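PDB 1WMX: COG3291: FOG: PKD repeat from Clostridium thermocellum, which probably binds cellulose or related polysaccharides, being the family 30 carbohydrate-binding module of the larger enzyme CelJ, a presumed cellulase. Local coordinates for residues 11-16 with 66-71; 89-94 with 170-175. All coordinates share one frame; numbering follows the deposited sequence.

Contact 1 (11-16 with 66-71). With SO4 (sulfate ion), chain C.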
loop_
_atom_site.group_PDB
_atom_site.type_symbol
_atom_site.label_atom_id
_atom_site.label_comp_id
_atom_site.label_asym_id
_atom_site.label_seq_id
_atom_site.Cartn_x
_atom_site.Cartn_y
_atom_site.Cartn_z
ATOM N N VAL B 11 -6.184 14.447 18.123
ATOM C CA VAL B 11 -5.381 14.732 16.942
ATOM C C VAL B 11 -6.392 15.054 15.855
ATOM O O VAL B 11 -7.080 14.167 15.349
ATOM C CB VAL B 11 -4.516 13.522 16.534
ATOM C CG1 VAL B 11 -3.764 13.827 15.242
ATOM C CG2 VAL B 11 -3.522 13.204 17.646
ATOM N N GLN B 12 -6.470 16.264 15.522
ATOM C CA GLN B 12 -7.413 16.743 14.567
ATOM C C GLN B 12 -6.862 16.589 13.139
ATOM O O GLN B 12 -5.742 17.015 12.846
ATOM C CB GLN B 12 -7.613 18.119 14.910
ATOM C CG GLN B 12 -8.621 18.709 14.003
ATOM C CD GLN B 12 -10.036 18.550 14.523
ATOM O OE1 GLN B 12 -10.267 18.714 15.725
ATOM N NE2 GLN B 12 -10.996 18.246 13.669
ATOM N N ILE B 13 -7.616 15.932 12.247
ATOM C CA ILE B 13 -7.155 15.698 10.892
ATOM C C ILE B 13 -7.787 16.718 9.938
ATOM O O ILE B 13 -7.129 17.228 9.031
ATOM C CB ILE B 13 -7.469 14.249 10.450
ATOM C CG1 ILE B 13 -6.715 13.276 11.358
ATOM C CG2 ILE B 13 -7.043 14.035 8.999
ATOM C CD1 ILE B 13 -7.040 11.814 11.114
ATOM N N PHE B 14 -9.067 17.013 10.154
ATOM C CA PHE B 14 -9.772 17.992 9.340
ATOM C C PHE B 14 -10.756 18.743 10.206
ATOM O O PHE B 14 -11.452 18.147 11.028
ATOM C CB PHE B 14 -10.574 17.350 8.211
ATOM C CG PHE B 14 -11.548 18.305 7.564
ATOM C CD1 PHE B 14 -11.091 19.363 6.784
ATOM C CD2 PHE B 14 -12.918 18.200 7.807
ATOM C CE1 PHE B 14 -11.985 20.309 6.260
ATOM C CE2 PHE B 14 -13.819 19.145 7.287
ATOM C CZ PHE B 14 -13.349 20.198 6.515
ATOM N N LYS B 15 -10.826 20.051 10.003
ATOM C CA LYS B 15 -11.758 20.868 10.752
ATOM C C LYS B 15 -12.500 21.839 9.835
ATOM O O LYS B 15 -13.722 21.744 9.666
ATOM C CB LYS B 15 -11.030 21.635 11.856
ATOM C CG LYS B 15 -11.944 22.531 12.663
ATOM C CD LYS B 15 -11.304 22.948 13.975
ATOM C CE LYS B 15 -12.285 23.738 14.845
ATOM N NZ LYS B 15 -11.718 24.029 16.196
ATOM N N ASP B 16 -11.763 22.749 9.212
ATOM C CA ASP B 16 -12.403 23.728 8.351
ATOM C C ASP B 16 -11.599 24.153 7.126
ATOM O O ASP B 16 -12.102 24.912 6.298
ATOM C CB ASP B 16 -12.730 24.968 9.178
ATOM C CG ASP B 16 -11.490 25.594 9.791
ATOM O OD1 ASP B 16 -11.621 26.629 10.479
ATOM O OD2 ASP B 16 -10.378 25.050 9.588
ATOM N N SER B 66 -6.797 8.721 -1.334
ATOM C CA SER B 66 -6.735 10.028 -0.702
ATOM C C SER B 66 -5.901 9.910 0.563
ATOM O O SER B 66 -6.250 9.143 1.461
ATOM C CB SER B 66 -8.127 10.539 -0.341
ATOM O OG SER B 66 -8.030 11.808 0.290
ATOM N N LEU B 67 -4.797 10.649 0.630
ATOM C CA LEU B 67 -3.938 10.626 1.810
ATOM C C LEU B 67 -4.042 11.960 2.546
ATOM O O LEU B 67 -3.798 13.017 1.973
ATOM C CB LEU B 67 -2.475 10.362 1.415
ATOM C CG LEU B 67 -2.171 9.028 0.709
ATOM C CD1 LEU B 67 -0.784 9.066 0.102
ATOM C CD2 LEU B 67 -2.290 7.879 1.688
ATOM N N LEU B 68 -4.424 11.902 3.816
ATOM C CA LEU B 68 -4.544 13.102 4.640
ATOM C C LEU B 68 -3.501 13.015 5.757
ATOM O O LEU B 68 -3.628 12.215 6.680
ATOM C CB LEU B 68 -5.953 13.197 5.224
ATOM C CG LEU B 68 -7.110 13.196 4.216
ATOM C CD1 LEU B 68 -8.428 13.136 4.961
ATOM C CD2 LEU B 68 -7.039 14.437 3.326
ATOM N N THR B 69 -2.468 13.844 5.670
ATOM C CA THR B 69 -1.400 13.820 6.653
ATOM C C THR B 69 -1.818 14.311 8.039
ATOM O O THR B 69 -2.722 15.142 8.180
ATOM C CB THR B 69 -0.197 14.668 6.187
ATOM O OG1 THR B 69 -0.603 16.030 6.068
ATOM C CG2 THR B 69 0.317 14.197 4.827
ATOM N N LEU B 70 -1.141 13.787 9.061
ATOM C CA LEU B 70 -1.397 14.163 10.445
ATOM C C LEU B 70 -0.388 15.225 10.850
ATOM O O LEU B 70 -0.673 16.069 11.685
ATOM C CB LEU B 70 -1.249 12.947 11.367
ATOM C CG LEU B 70 -2.388 11.925 11.433
ATOM C CD1 LEU B 70 -2.808 11.485 10.052
ATOM C CD2 LEU B 70 -1.923 10.736 12.259
ATOM N N ARG B 71 0.795 15.160 10.247
ATOM C CA ARG B 71 1.877 16.097 10.535
ATOM C C ARG B 71 2.651 16.518 9.288
ATOM O O ARG B 71 3.883 16.516 9.285
ATOM C CB ARG B 71 2.843 15.482 11.551
ATOM C CG ARG B 71 2.296 15.397 12.977
ATOM C CD ARG B 71 2.219 16.776 13.608
ATOM N NE ARG B 71 1.811 16.745 15.010
ATOM C CZ ARG B 71 0.553 16.683 15.432
ATOM N NH1 ARG B 71 -0.447 16.647 14.565
ATOM N NH2 ARG B 71 0.294 16.666 16.733
HETATM S S SO4 C . -3.385 18.559 16.023
HETATM O O1 SO4 C . -3.332 17.842 14.734
HETATM O O2 SO4 C . -4.739 18.434 16.596
HETATM O O3 SO4 C . -3.069 19.984 15.818
HETATM O O4 SO4 C . -2.399 17.966 16.946
HETATM O O HOH W 1 -4.267 16.909 9.419
#

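Contact 2 (89-94 with 170-175)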
loop_
_atom_site.group_PDB
_atom_site.type_symbol
_atom_site.label_atom_id
_atom_site.label_comp_id
_atom_site.label_asym_id
_atom_site.label_seq_id
_atom_site.Cartn_x
_atom_site.Cartn_y
_atom_site.Cartn_z
ATOM N N PHE B 89 -15.459 11.013 13.115
ATOM C CA PHE B 89 -15.833 11.969 12.075
ATOM C C PHE B 89 -17.332 11.854 11.789
ATOM O O PHE B 89 -17.979 10.866 12.138
ATOM C CB PHE B 89 -15.034 11.663 10.789
ATOM C CG PHE B 89 -15.273 10.254 10.236
ATOM C CD1 PHE B 89 -16.361 10.002 9.398
ATOM C CD2 PHE B 89 -14.407 9.209 10.566
ATOM C CE1 PHE B 89 -16.582 8.711 8.895
ATOM C CE2 PHE B 89 -14.629 7.919 10.065
ATOM C CZ PHE B 89 -15.716 7.673 9.230
ATOM N N ASP B 90 -17.876 12.876 11.169
ATOM C CA ASP B 90 -19.283 12.866 10.770
ATOM C C ASP B 90 -19.271 12.734 9.273
ATOM O O ASP B 90 -18.360 13.238 8.616
ATOM C CB ASP B 90 -19.983 14.148 11.189
ATOM C CG ASP B 90 -19.929 14.367 12.671
ATOM O OD1 ASP B 90 -19.214 15.312 13.128
ATOM O OD2 ASP B 90 -20.598 13.599 13.435
ATOM N N ILE B 91 -20.263 12.063 8.741
ATOM C CA ILE B 91 -20.342 11.850 7.295
ATOM C C ILE B 91 -21.800 11.748 6.843
ATOM O O ILE B 91 -22.699 11.493 7.646
ATOM C CB ILE B 91 -19.620 10.546 6.935
ATOM C CG1 ILE B 91 -19.557 10.333 5.412
ATOM C CG2 ILE B 91 -20.323 9.333 7.560
ATOM C CD1 ILE B 91 -18.830 9.048 4.993
ATOM N N LYS B 92 -21.989 11.957 5.556
ATOM C CA LYS B 92 -23.306 11.872 4.903
ATOM C C LYS B 92 -23.053 11.727 3.411
ATOM O O LYS B 92 -22.182 12.392 2.849
ATOM C CB LYS B 92 -24.148 13.117 5.214
ATOM C CG LYS B 92 -23.930 14.285 4.270
ATOM C CD LYS B 92 -24.984 15.368 4.466
ATOM C CE LYS B 92 -24.853 16.501 3.462
ATOM N NZ LYS B 92 -25.908 17.519 3.611
ATOM N N GLY B 93 -23.810 10.849 2.782
ATOM C CA GLY B 93 -23.639 10.579 1.345
ATOM C C GLY B 93 -24.620 11.365 0.485
ATOM O O GLY B 93 -25.613 11.906 0.971
ATOM N N LYS B 94 -24.289 11.436 -0.870
ATOM C CA LYS B 94 -25.182 12.117 -1.819
ATOM C C LYS B 94 -26.516 11.359 -1.881
ATOM O O LYS B 94 -27.595 11.971 -1.940
ATOM C CB LYS B 94 -24.533 12.162 -3.185
ATOM C CG LYS B 94 -25.201 13.161 -4.116
ATOM C CD LYS B 94 -24.659 13.090 -5.533
ATOM C CE LYS B 94 -23.252 13.667 -5.656
ATOM N NZ LYS B 94 -22.731 13.610 -7.026
ATOM N N VAL B 170 -19.400 11.814 -0.774
ATOM C CA VAL B 170 -19.657 11.891 0.659
ATOM C C VAL B 170 -18.969 13.157 1.136
ATOM O O VAL B 170 -18.128 13.730 0.435
ATOM C CB VAL B 170 -19.097 10.688 1.460
ATOM C CG1 VAL B 170 -19.839 9.424 1.088
ATOM C CG2 VAL B 170 -17.605 10.546 1.222
ATOM N N TRP B 171 -19.341 13.592 2.329
ATOM C CA TRP B 171 -18.787 14.784 2.931
ATOM C C TRP B 171 -18.367 14.414 4.344
ATOM O O TRP B 171 -19.087 13.704 5.040
ATOM C CB TRP B 171 -19.855 15.877 2.948
ATOM C CG TRP B 171 -20.138 16.453 1.592
ATOM C CD1 TRP B 171 -19.526 17.538 1.015
ATOM C CD2 TRP B 171 -21.093 15.979 0.634
ATOM N NE1 TRP B 171 -20.049 17.769 -0.232
ATOM C CE2 TRP B 171 -21.012 16.828 -0.494
ATOM C CE3 TRP B 171 -22.012 14.921 0.619
ATOM C CZ2 TRP B 171 -21.815 16.653 -1.629
ATOM C CZ3 TRP B 171 -22.812 14.741 -0.510
ATOM C CH2 TRP B 171 -22.707 15.605 -1.618
ATOM N N PHE B 172 -17.191 14.871 4.757
ATOM C CA PHE B 172 -16.695 14.574 6.093
ATOM C C PHE B 172 -16.691 15.849 6.924
ATOM O O PHE B 172 -16.651 16.958 6.397
ATOM C CB PHE B 172 -15.256 14.019 6.059
ATOM C CG PHE B 172 -15.114 12.660 5.403
ATOM C CD1 PHE B 172 -15.011 12.540 4.018
ATOM C CD2 PHE B 172 -15.040 11.502 6.179
ATOM C CE1 PHE B 172 -14.828 11.284 3.411
ATOM C CE2 PHE B 172 -14.861 10.243 5.588
ATOM C CZ PHE B 172 -14.753 10.138 4.194
ATOM N N SER B 173 -16.713 15.680 8.232
ATOM C CA SER B 173 -16.683 16.811 9.139
ATOM C C SER B 173 -15.995 16.387 10.426
ATOM O O SER B 173 -16.052 15.222 10.809
ATOM C CB SER B 173 -18.113 17.279 9.445
ATOM O OG SER B 173 -18.105 18.336 10.390
ATOM N N ASP B 174 -15.320 17.328 11.072
ATOM C CA ASP B 174 -14.667 17.060 12.345
ATOM C C ASP B 174 -13.926 15.725 12.401
ATOM O O ASP B 174 -14.206 14.892 13.263
ATOM C CB ASP B 174 -15.729 17.091 13.459
ATOM C CG ASP B 174 -15.138 17.320 14.835
ATOM O OD1 ASP B 174 -15.853 17.088 15.834
ATOM O OD2 ASP B 174 -13.970 17.745 14.932
ATOM N N ILE B 175 -12.981 15.517 11.488
ATOM C CA ILE B 175 -12.219 14.279 11.479
ATOM C C ILE B 175 -11.072 14.359 12.495
ATOM O O ILE B 175 -10.224 15.256 12.424
ATOM C CB ILE B 175 -11.606 13.986 10.086
ATOM C CG1 ILE B 175 -12.696 13.987 9.008
ATOM C CG2 ILE B 175 -10.916 12.625 10.103
ATOM C CD1 ILE B 175 -12.155 13.820 7.601
#

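Contact 1 (11-16 with 66-71)
The backbones come nearest at Ile13 and Leu70, CA atoms 6.0 Å apart, where 11-16 turns a corner and 66-71 runs out of its strand. No direct hydrogen bond joins the segments. A water donates to both, 2.9 Å from Ile13 O and 2.7 Å from Thr69 O, so one molecule satisfies two carbonyls. Ile13 carries the packing: with CG1 anti to the carbonyl carbon (chi1 -62°), CD1 lies 4.4 Å from Leu70 CD1, while CG2 rests 4.0 Å from Leu68 CB, the latter two side chains crossing at about a right angle. This is the interior of a beta-sandwich: strand 11-14 pairs with strand 168-178 in one sheet, strand 64-69 belongs to the other, and Leu158 also touches Ile13. At the exposed Arg71 end a sulfate, probably from the crystallisation liquor, bridges the segments in this crystal. Gln12 N donates to sulfate O2 in an almost straight bond of 3.0 Å, and Arg71, bent at chi2 (-72°), reaches the ion with NH2 3.0 Å from sulfate O4. Arg71 NH1 also bonds the sulfate and donates to Leu70 O at 2.9 Å, from above the carbonyl plane, which helps fix the guanidinium beside Val11 CG1.

Contact 2 (89-94 with 170-175)
Asp90 and Ser173 form a hydrogen-bonded antiparallel pair: Asp90 N reaches Ser173 O at 3.0 Å along a nearly straight line, and Ser173 N returns to Asp90 O at 3.0 Å, more bent. Further along, Trp171 N donates to Lys92 O at 3.1 Å, while the reverse bond from Lys92 N to Trp171 O is weak. These bonds join strands 86-93 and 168-178, running at 161°, in one sheet of the beta-sandwich, with strand 134-139 beyond the first and strand 48-55 beyond the second.

The Asp90 and Ser173 side chains share one face of the sheet with Lys92 and Trp171. The indole meets the opposing backbone with its edge, CE3 3.4 Å from Lys92 O and CZ3 3.6 Å from Lys94 N, both near the ring plane; its NE1 is held by Asp40.

The face carrying Ile91, Val170 and Phe172 is apolar. Ile91 CD1 sits over the Phe172 ring and 3.9 Å from Val170 CB. The Phe160 ring stacks with that of Phe172. Beside Phe172 packs the Phe89 ring, pointing the same way; the two meet obliquely, neither stacked nor T-shaped, centroids 5.5 Å apart and planes at 58°. Phe89 holds CG between its backbone N and carbonyl carbon (chi1 60°), which sets the ring alongside Phe172, and Phe89 CB lies 3.7 Å from Ile175 CG1.

In the fold
Contacts 1 and 2 have centres 13 Å apart and meet where residues 11-16 and 170-175 each turn a corner, at Ile13 and Asp174. Ile175 O is the shared point, probably accepting from Ile13 N at 2.7 Å and from Phe14 N at 3.1 Å. Gln12 NE2 adds a side-chain bond to Asp174 OD2, and Phe14 CE2 packs against Phe172 O at 3.7 Å. Strand 168-178 thus lies between strands 11-14 and 86-93: contact 2 is pairing within that sheet, whereas contact 1 packs one sheet against the other. In sequence contact 1 closes before contact 2 opens, strand 86-93 following strand 64-69. The sulfate, bound in contact 1, is by itself no evidence of a carbohydrate site.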